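Local structure of pyocyanin demethylase (Mycobacterium fortuitum subsp. fortuitum DSM 46621 = ATCC 6841, 5K21) at residues T14-V19 with D125-L130; M71-L76 with F86-T91. The protein demethylates pyocyanin, a phenazine pigment of Pseudomonas aeruginosa, by a tautomerizing reaction, and this degradation inhibits the biofilms of that bacterium. All coordinates share one frame; numbering follows the deposited sequence.

Interaction 1. Residues T14-V19 with D125-L130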
ATOM      1  N   THR B  14       9.371 -17.835 -14.976  1.00 24.07           N
ATOM      2  CA  THR B  14       8.074 -18.189 -14.417  1.00 24.92           C
ATOM      3  C   THR B  14       8.265 -18.995 -13.138  1.00 24.81           C
ATOM      4  O   THR B  14       9.315 -19.576 -12.886  1.00 24.02           O
ATOM      5  CB  THR B  14       7.213 -19.008 -15.383  1.00 26.26           C
ATOM      6  OG1 THR B  14       7.626 -20.381 -15.350  1.00 28.58           O
ATOM      7  CG2 THR B  14       7.325 -18.474 -16.787  1.00 26.60           C
ATOM      8  N   MET B  15       7.220 -19.013 -12.320  1.00 24.23           N
ATOM      9  CA  MET B  15       7.227 -19.733 -11.060  1.00 25.18           C
ATOM     10  C   MET B  15       5.782 -20.103 -10.753  1.00 24.84           C
ATOM     11  O   MET B  15       4.879 -19.299 -11.009  1.00 23.45           O
ATOM     12  CB  MET B  15       7.816 -18.832  -9.970  1.00 30.90           C
ATOM     13  CG  MET B  15       8.575 -19.461  -8.876  1.00 41.39           C
ATOM     14  SD  MET B  15       9.028 -18.135  -7.721  1.00 45.27           S
ATOM     15  CE  MET B  15      10.043 -17.047  -8.682  1.00 39.62           C
ATOM     16  N   THR B  16       5.565 -21.333 -10.275  1.00 23.29           N
ATOM     17  CA  THR B  16       4.247 -21.834  -9.886  1.00 23.98           C
ATOM     18  C   THR B  16       4.269 -22.137  -8.394  1.00 22.87           C
ATOM     19  O   THR B  16       4.936 -23.083  -7.968  1.00 24.01           O
ATOM     20  CB  THR B  16       3.891 -23.101 -10.658  1.00 28.12           C
ATOM     21  OG1 THR B  16       4.024 -22.876 -12.072  1.00 30.64           O
ATOM     22  CG2 THR B  16       2.478 -23.528 -10.330  1.00 30.23           C
ATOM     23  N   LEU B  17       3.518 -21.378  -7.608  1.00 21.26           N
ATOM     24  CA  LEU B  17       3.504 -21.531  -6.157  1.00 21.48           C
ATOM     25  C   LEU B  17       2.154 -22.036  -5.672  1.00 23.62           C
ATOM     26  O   LEU B  17       1.108 -21.491  -6.040  1.00 23.55           O
ATOM     27  CB  LEU B  17       3.837 -20.214  -5.471  1.00 20.92           C
ATOM     28  CG  LEU B  17       5.136 -19.575  -5.922  1.00 25.34           C
ATOM     29  CD1 LEU B  17       5.258 -18.229  -5.277  1.00 25.29           C
ATOM     30  CD2 LEU B  17       6.344 -20.445  -5.595  1.00 29.91           C
ATOM     31  N   ASP B  18       2.186 -23.071  -4.833  1.00 23.21           N
ATOM     32  CA  ASP B  18       0.997 -23.534  -4.139  1.00 23.52           C
ATOM     33  C   ASP B  18       0.798 -22.700  -2.882  1.00 25.59           C
ATOM     34  O   ASP B  18       1.753 -22.404  -2.153  1.00 23.57           O
ATOM     35  CB  ASP B  18       1.127 -25.017  -3.800  1.00 27.35           C
ATOM     36  CG  ASP B  18       1.339 -25.870  -5.049  1.00 33.77           C
ATOM     37  OD1 ASP B  18       0.751 -25.521  -6.101  1.00 34.89           O
ATOM     38  OD2 ASP B  18       2.146 -26.824  -4.999  1.00 31.66           O
ATOM     39  N   VAL B  19      -0.445 -22.286  -2.660  1.00 24.60           N
ATOM     40  CA  VAL B  19      -0.777 -21.284  -1.657  1.00 24.03           C
ATOM     41  C   VAL B  19      -1.758 -21.897  -0.667  1.00 26.39           C
ATOM     42  O   VAL B  19      -2.785 -22.460  -1.066  1.00 26.68           O
ATOM     43  CB  VAL B  19      -1.357 -20.019  -2.318  1.00 24.73           C
ATOM     44  CG1 VAL B  19      -1.597 -18.927  -1.307  1.00 21.91           C
ATOM     45  CG2 VAL B  19      -0.403 -19.509  -3.388  1.00 25.22           C
ATOM     46  N   ASP B 125      -6.700 -25.642  -3.728  1.00 55.27           N
ATOM     47  CA  ASP B 125      -5.784 -25.713  -4.860  1.00 48.55           C
ATOM     48  C   ASP B 125      -5.349 -24.327  -5.318  1.00 40.71           C
ATOM     49  O   ASP B 125      -4.984 -24.134  -6.482  1.00 36.76           O
ATOM     50  CB  ASP B 125      -6.417 -26.483  -6.016  1.00 52.35           C
ATOM     51  CG  ASP B 125      -6.750 -27.911  -5.644  1.00 58.83           C
ATOM     52  OD1 ASP B 125      -6.086 -28.452  -4.735  1.00 60.63           O
ATOM     53  OD2 ASP B 125      -7.677 -28.488  -6.250  1.00 63.39           O
ATOM     54  N   GLU B 126      -5.365 -23.358  -4.406  1.00 38.26           N
ATOM     55  CA  GLU B 126      -4.971 -22.009  -4.770  1.00 35.39           C
ATOM     56  C   GLU B 126      -3.524 -22.002  -5.236  1.00 29.77           C
ATOM     57  O   GLU B 126      -2.659 -22.646  -4.637  1.00 30.51           O
ATOM     58  CB  GLU B 126      -5.132 -21.062  -3.579  1.00 35.26           C
ATOM     59  CG  GLU B 126      -4.809 -19.627  -3.946  1.00 34.31           C
ATOM     60  CD  GLU B 126      -5.083 -18.645  -2.832  1.00 39.70           C
ATOM     61  OE1 GLU B 126      -5.875 -18.960  -1.913  1.00 42.34           O
ATOM     62  OE2 GLU B 126      -4.508 -17.544  -2.887  1.00 40.82           O
ATOM     63  N   LYS B 127      -3.262 -21.253  -6.299  1.00 28.91           N
ATOM     64  CA  LYS B 127      -1.924 -21.138  -6.856  1.00 27.95           C
ATOM     65  C   LYS B 127      -1.671 -19.707  -7.292  1.00 23.31           C
ATOM     66  O   LYS B 127      -2.604 -18.964  -7.616  1.00 24.53           O
ATOM     67  CB  LYS B 127      -1.728 -22.057  -8.064  1.00 35.65           C
ATOM     68  CG  LYS B 127      -1.816 -23.537  -7.766  1.00 49.24           C
ATOM     69  CD  LYS B 127      -1.490 -24.358  -9.014  1.00 60.14           C
ATOM     70  CE  LYS B 127      -1.549 -25.859  -8.760  1.00 69.85           C
ATOM     71  NZ  LYS B 127      -2.913 -26.333  -8.412  1.00 76.52           N
ATOM     72  N   TYR B 128      -0.396 -19.331  -7.256  1.00 21.15           N
ATOM     73  CA  TYR B 128       0.105 -18.125  -7.896  1.00 19.23           C
ATOM     74  C   TYR B 128       0.960 -18.563  -9.069  1.00 21.31           C
ATOM     75  O   TYR B 128       1.879 -19.380  -8.893  1.00 21.00           O
ATOM     76  CB  TYR B 128       0.984 -17.285  -6.979  1.00 19.28           C
ATOM     77  CG  TYR B 128       0.385 -16.795  -5.707  1.00 20.23           C
ATOM     78  CD1 TYR B 128      -0.972 -16.602  -5.577  1.00 22.85           C
ATOM     79  CD2 TYR B 128       1.210 -16.492  -4.624  1.00 23.24           C
ATOM     80  CE1 TYR B 128      -1.519 -16.139  -4.381  1.00 25.26           C
ATOM     81  CE2 TYR B 128       0.671 -16.006  -3.420  1.00 24.99           C
ATOM     82  CZ  TYR B 128      -0.688 -15.834  -3.313  1.00 25.18           C
ATOM     83  OH  TYR B 128      -1.231 -15.357  -2.124  1.00 28.09           O
ATOM     84  N   GLU B 129       0.703 -17.984 -10.231  1.00 25.47           N
ATOM     85  CA  GLU B 129       1.541 -18.219 -11.405  1.00 22.51           C
ATOM     86  C   GLU B 129       2.222 -16.903 -11.755  1.00 23.06           C
ATOM     87  O   GLU B 129       1.559 -15.909 -12.068  1.00 23.31           O
ATOM     88  CB  GLU B 129       0.718 -18.773 -12.569  1.00 23.82           C
ATOM     89  CG  GLU B 129       1.546 -19.096 -13.803  1.00 29.09           C
ATOM     90  CD  GLU B 129       2.611 -20.188 -13.541  1.00 30.00           C
ATOM     91  OE1 GLU B 129       2.319 -21.143 -12.776  1.00 28.86           O
ATOM     92  OE2 GLU B 129       3.732 -20.096 -14.104  1.00 26.95           O
ATOM     93  N   LEU B 130       3.541 -16.886 -11.648  1.00 22.06           N
ATOM     94  CA  LEU B 130       4.320 -15.671 -11.816  1.00 19.97           C
ATOM     95  C   LEU B 130       5.026 -15.662 -13.164  1.00 20.63           C
ATOM     96  O   LEU B 130       5.509 -16.703 -13.624  1.00 22.07           O
ATOM     97  CB  LEU B 130       5.366 -15.553 -10.715  1.00 21.36           C
ATOM     98  CG  LEU B 130       4.830 -15.104  -9.355  1.00 23.51           C
ATOM     99  CD1 LEU B 130       4.103 -16.257  -8.674  1.00 28.42           C
ATOM    100  CD2 LEU B 130       5.928 -14.585  -8.508  1.00 25.81           C
TER
HETATM  101  O   HOH W   1       5.851 -21.469 -13.683  1.00 27.77           O

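Interaction 2. Residues M71-L76 with F86-T91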
ATOM      1  N   MET B  71     -15.081  -4.920  -6.266  1.00 47.58           N
ATOM      2  CA  MET B  71     -13.719  -4.575  -6.651  1.00 44.41           C
ATOM      3  C   MET B  71     -12.850  -4.417  -5.414  1.00 34.60           C
ATOM      4  O   MET B  71     -13.262  -3.787  -4.434  1.00 30.35           O
ATOM      5  CB  MET B  71     -13.690  -3.267  -7.444  1.00 49.14           C
ATOM      6  CG  MET B  71     -14.327  -3.317  -8.825  1.00 60.29           C
ATOM      7  SD  MET B  71     -13.337  -4.187 -10.052  1.00 65.70           S
ATOM      8  CE  MET B  71     -11.816  -3.243 -10.048  1.00 66.90           C
ATOM      9  N   THR B  72     -11.637  -4.973  -5.466  1.00 30.06           N
ATOM     10  CA  THR B  72     -10.672  -4.804  -4.390  1.00 27.92           C
ATOM     11  C   THR B  72      -9.375  -4.252  -4.939  1.00 26.86           C
ATOM     12  O   THR B  72      -8.915  -4.647  -6.023  1.00 27.80           O
ATOM     13  CB  THR B  72     -10.291  -6.101  -3.629  1.00 31.80           C
ATOM     14  OG1 THR B  72      -9.855  -7.106  -4.548  1.00 33.35           O
ATOM     15  CG2 THR B  72     -11.427  -6.606  -2.767  1.00 34.04           C
ATOM     16  N   TYR B  73      -8.796  -3.354  -4.155  1.00 26.62           N
ATOM     17  CA  TYR B  73      -7.402  -2.976  -4.269  1.00 25.72           C
ATOM     18  C   TYR B  73      -6.613  -3.874  -3.324  1.00 22.65           C
ATOM     19  O   TYR B  73      -6.872  -3.877  -2.115  1.00 20.85           O
ATOM     20  CB  TYR B  73      -7.226  -1.500  -3.926  1.00 28.36           C
ATOM     21  CG  TYR B  73      -5.804  -1.124  -3.638  1.00 33.13           C
ATOM     22  CD1 TYR B  73      -4.794  -1.453  -4.525  1.00 38.11           C
ATOM     23  CD2 TYR B  73      -5.467  -0.431  -2.485  1.00 35.46           C
ATOM     24  CE1 TYR B  73      -3.482  -1.127  -4.264  1.00 40.86           C
ATOM     25  CE2 TYR B  73      -4.150  -0.092  -2.219  1.00 37.88           C
ATOM     26  CZ  TYR B  73      -3.168  -0.438  -3.119  1.00 41.17           C
ATOM     27  OH  TYR B  73      -1.853  -0.109  -2.876  1.00 48.89           O
ATOM     28  N   CYS B  74      -5.699  -4.675  -3.875  1.00 23.90           N
ATOM     29  CA  CYS B  74      -4.920  -5.623  -3.085  1.00 24.05           C
ATOM     30  C   CYS B  74      -3.433  -5.338  -3.214  1.00 24.09           C
ATOM     31  O   CYS B  74      -2.940  -4.960  -4.291  1.00 22.20           O
ATOM     32  CB  CYS B  74      -5.166  -7.061  -3.509  1.00 26.86           C
ATOM     33  SG  CYS B  74      -6.822  -7.635  -3.232  1.00 31.15           S
ATOM     34  N   GLU B  75      -2.746  -5.502  -2.093  1.00 23.82           N
ATOM     35  CA  GLU B  75      -1.298  -5.427  -1.993  1.00 26.86           C
ATOM     36  C   GLU B  75      -0.799  -6.722  -1.375  1.00 26.47           C
ATOM     37  O   GLU B  75      -1.358  -7.199  -0.380  1.00 24.87           O
ATOM     38  CB  GLU B  75      -0.844  -4.246  -1.119  1.00 38.76           C
ATOM     39  CG  GLU B  75      -0.856  -2.879  -1.772  1.00 53.91           C
ATOM     40  CD  GLU B  75       0.386  -2.617  -2.630  1.00 66.31           C
ATOM     41  OE1 GLU B  75       1.230  -3.536  -2.795  1.00 70.94           O
ATOM     42  OE2 GLU B  75       0.531  -1.474  -3.114  1.00 69.46           O
ATOM     43  N   LEU B  76       0.275  -7.266  -1.949  1.00 22.94           N
ATOM     44  CA  LEU B  76       0.800  -8.558  -1.553  1.00 23.13           C
ATOM     45  C   LEU B  76       2.315  -8.486  -1.498  1.00 22.63           C
ATOM     46  O   LEU B  76       2.940  -7.905  -2.386  1.00 22.90           O
ATOM     47  CB  LEU B  76       0.373  -9.644  -2.562  1.00 25.61           C
ATOM     48  CG  LEU B  76       0.834 -11.081  -2.323  1.00 26.91           C
ATOM     49  CD1 LEU B  76       0.126 -11.645  -1.089  1.00 27.44           C
ATOM     50  CD2 LEU B  76       0.521 -11.918  -3.553  1.00 27.59           C
ATOM     51  N   PHE B  86       6.860  -8.107  -4.681  1.00 22.96           N
ATOM     52  CA  PHE B  86       5.764  -7.189  -4.389  1.00 22.63           C
ATOM     53  C   PHE B  86       4.777  -7.178  -5.542  1.00 24.06           C
ATOM     54  O   PHE B  86       5.177  -7.092  -6.700  1.00 22.71           O
ATOM     55  CB  PHE B  86       6.279  -5.771  -4.177  1.00 21.80           C
ATOM     56  CG  PHE B  86       7.418  -5.689  -3.220  1.00 23.91           C
ATOM     57  CD1 PHE B  86       7.389  -6.386  -2.038  1.00 24.53           C
ATOM     58  CD2 PHE B  86       8.524  -4.917  -3.521  1.00 25.79           C
ATOM     59  CE1 PHE B  86       8.446  -6.323  -1.158  1.00 26.81           C
ATOM     60  CE2 PHE B  86       9.588  -4.849  -2.664  1.00 26.71           C
ATOM     61  CZ  PHE B  86       9.555  -5.538  -1.478  1.00 27.41           C
ATOM     62  N   ALA B  87       3.487  -7.244  -5.222  1.00 23.93           N
ATOM     63  CA  ALA B  87       2.455  -7.257  -6.239  1.00 22.47           C
ATOM     64  C   ALA B  87       1.260  -6.439  -5.777  1.00 22.66           C
ATOM     65  O   ALA B  87       1.012  -6.274  -4.578  1.00 21.59           O
ATOM     66  CB  ALA B  87       2.009  -8.683  -6.553  1.00 23.42           C
ATOM     67  N   ARG B  88       0.494  -5.954  -6.750  1.00 21.98           N
ATOM     68  CA  ARG B  88      -0.709  -5.194  -6.437  1.00 23.63           C
ATOM     69  C   ARG B  88      -1.724  -5.392  -7.550  1.00 24.50           C
ATOM     70  O   ARG B  88      -1.374  -5.699  -8.691  1.00 25.29           O
ATOM     71  CB  ARG B  88      -0.417  -3.704  -6.250  1.00 26.78           C
ATOM     72  CG  ARG B  88       0.071  -3.020  -7.519  1.00 31.58           C
ATOM     73  CD  ARG B  88       0.507  -1.602  -7.219  1.00 32.59           C
ATOM     74  NE  ARG B  88      -0.622  -0.693  -7.020  1.00 31.30           N
ATOM     75  CZ  ARG B  88      -0.542   0.451  -6.356  1.00 30.98           C
ATOM     76  NH1 ARG B  88       0.606   0.810  -5.787  1.00 31.51           N
ATOM     77  NH2 ARG B  88      -1.605   1.238  -6.243  1.00 33.91           N
ATOM     78  N   SER B  89      -2.996  -5.222  -7.201  1.00 25.48           N
ATOM     79  CA  SER B  89      -4.072  -5.411  -8.154  1.00 27.09           C
ATOM     80  C   SER B  89      -5.229  -4.483  -7.810  1.00 28.46           C
ATOM     81  O   SER B  89      -5.383  -4.037  -6.666  1.00 26.81           O
ATOM     82  CB  SER B  89      -4.570  -6.859  -8.197  1.00 27.12           C
ATOM     83  OG  SER B  89      -4.981  -7.324  -6.917  1.00 30.10           O
ATOM     84  N   LEU B  90      -6.010  -4.164  -8.841  1.00 25.00           N
ATOM     85  CA  LEU B  90      -7.330  -3.558  -8.687  1.00 26.63           C
ATOM     86  C   LEU B  90      -8.244  -4.367  -9.600  1.00 32.11           C
ATOM     87  O   LEU B  90      -8.267  -4.148 -10.818  1.00 29.76           O
ATOM     88  CB  LEU B  90      -7.324  -2.079  -9.049  1.00 30.17           C
ATOM     89  CG  LEU B  90      -8.698  -1.400  -8.967  1.00 32.63           C
ATOM     90  CD1 LEU B  90      -9.135  -1.293  -7.508  1.00 29.45           C
ATOM     91  CD2 LEU B  90      -8.683  -0.021  -9.599  1.00 32.77           C
ATOM     92  N   THR B  91      -8.945  -5.340  -9.042  1.00 32.36           N
ATOM     93  CA  THR B  91      -9.667  -6.307  -9.869  1.00 35.49           C
ATOM     94  C   THR B  91     -10.913  -6.710  -9.131  1.00 36.86           C
ATOM     95  O   THR B  91     -11.031  -6.506  -7.917  1.00 37.38           O
ATOM     96  CB  THR B  91      -8.826  -7.561 -10.145  1.00 36.09           C
ATOM     97  OG1 THR B  91      -8.596  -8.240  -8.904  1.00 37.41           O
ATOM     98  CG2 THR B  91      -7.483  -7.231 -10.767  1.00 35.04           C
TER
HETATM   99  O   HOH W   2      -7.724  -7.283  -6.525  1.00 35.44           O

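Interaction 1. Residues T14-V19 with D125-L130
Leu17 and Tyr128 form a hydrogen-bonded pair in the antiparallel seam where the first strand of an eight-stranded barrel meets the last, the closure of an allene oxide cyclase-like barrel. The backbone ladder carries the seam. Leu17 N bonds to Tyr128 O at 2.9 Å, and Tyr128 N returns a bond to Leu17 O. Met15 and Leu130 are joined in the same reciprocal way, and Val19 N adds a bond to Glu126 O.

The polar contacts lie on the face of Thr16, Asp18, Lys127 and Glu129, where hydrophilic residues suit the outside of the barrel. Thr16 OG1 donates to the syn lone pair of Glu129 OE1 at 2.5 Å. The glutamate reaches back to it because its chain bends at chi2 (62°), which swings CD round toward the threonine. A water ties this corner together: it donates to Thr16 OG1 and, at 2.6 Å, to Glu129 OE2, and is also hydrogen-bonded to Thr14 OG1. Both carboxylate oxygens are thus engaged. Further along, Asp18 and Lys127 lie side by side, with Asp18 OD1 against Lys127 CE at 3.5 Å; Lys127 NZ stays 4.4 Å from Asp18 OD1, too far for an ion pair in contact, though the opposite charges probably still attract.

Apolar contacts predominate on the face of Met15, Leu17, Tyr128 and Leu130, which looks into the barrel. Leucines suit this interior, and Leu17 CD1 packs on Leu130 CD1 at 4.1 Å. Tyr128 lines the phenazin-1-ol pocket, its OH hydrogen-bonded to Asp56 OD2. From the end of the ladder, beta-branched Val19 brings two methyls to strand 127-132 and the residue before it. Its CG1 touches Glu126 OE2, while CG2 makes a CH-pi contact over the centre of the Tyr128 ring, 3.4 Å from the centroid and 1° off the ring normal.

Interaction 2. Residues M71-L76 with F86-T91
Cys74 and Ser89 are a hydrogen-bonded pair in the middle of a buried antiparallel contact, the two arms of the beta hairpin formed by strands 70-80 and 83-92 in the barrel wall. Reciprocal backbone bonds also join Thr72 with Thr91 and Leu76 with Ala87; Cys74 N reaches Ser89 O at 2.9 Å.

The two faces do different work. Into the barrel point Thr72, Cys74, Leu76, Ala87, Ser89 and Thr91. Here Ser89 OG lies 3.4 Å from Cys74 CB, and one water is hydrogen-bonded to Thr72 OG1, Ser89 OG and Thr91 OG1. Three small hydroxylated residues suit this place because one water can bond to all of them. Cys74 SG forms a disulfide with Cys60 on strand 51-65.

Tyr73, Glu75, Arg88 and Leu90 occupy the other face. Tyr73 OH donates to the anti lone pair of Glu75 OE2 at 2.8 Å. That oxygen also sits 3.5 Å from Arg88 NH1, over a guanidinium face, so the salt bridge rests on charge alone. Tyr73 OH covers a guanidinium face too, offset toward the rim. The N-H groups can serve other partners: Arg88 NH2 bonds to Thr77 OG1 of the second subunit, and Glu75 OE1 forms a salt bridge with Arg88 NH1 of the third subunit. At the end away from the hairpin turn, the flexible Met71 bends at chi2 and chi3, and its CE packs on Leu90 CG at 3.8 Å.

The arrangement is that of a barrel hairpin with a subunit interface on one face and, at Cys74, the phenazin-1-ol pocket on the other.

Both contacts belong to one closed sheet: interaction 1 is the seam between its first and last strands, whereas interaction 2 joins two strands consecutive in sequence. Their centres are 16 Å apart, yet they meet through the barrel interior, where Tyr128 OH packs 4.1 Å from Leu76 CD1. Each gives a residue to the phenazin-1-ol pocket, the Tyr128 side chain coming within about 3 Å of the ligand and that of Cys74 within about 4 Å. The calcium ion is more remote, about 12 Å from the side chain of Thr72. Other subunits pack on interaction 2; none in the assembly touches interaction 1.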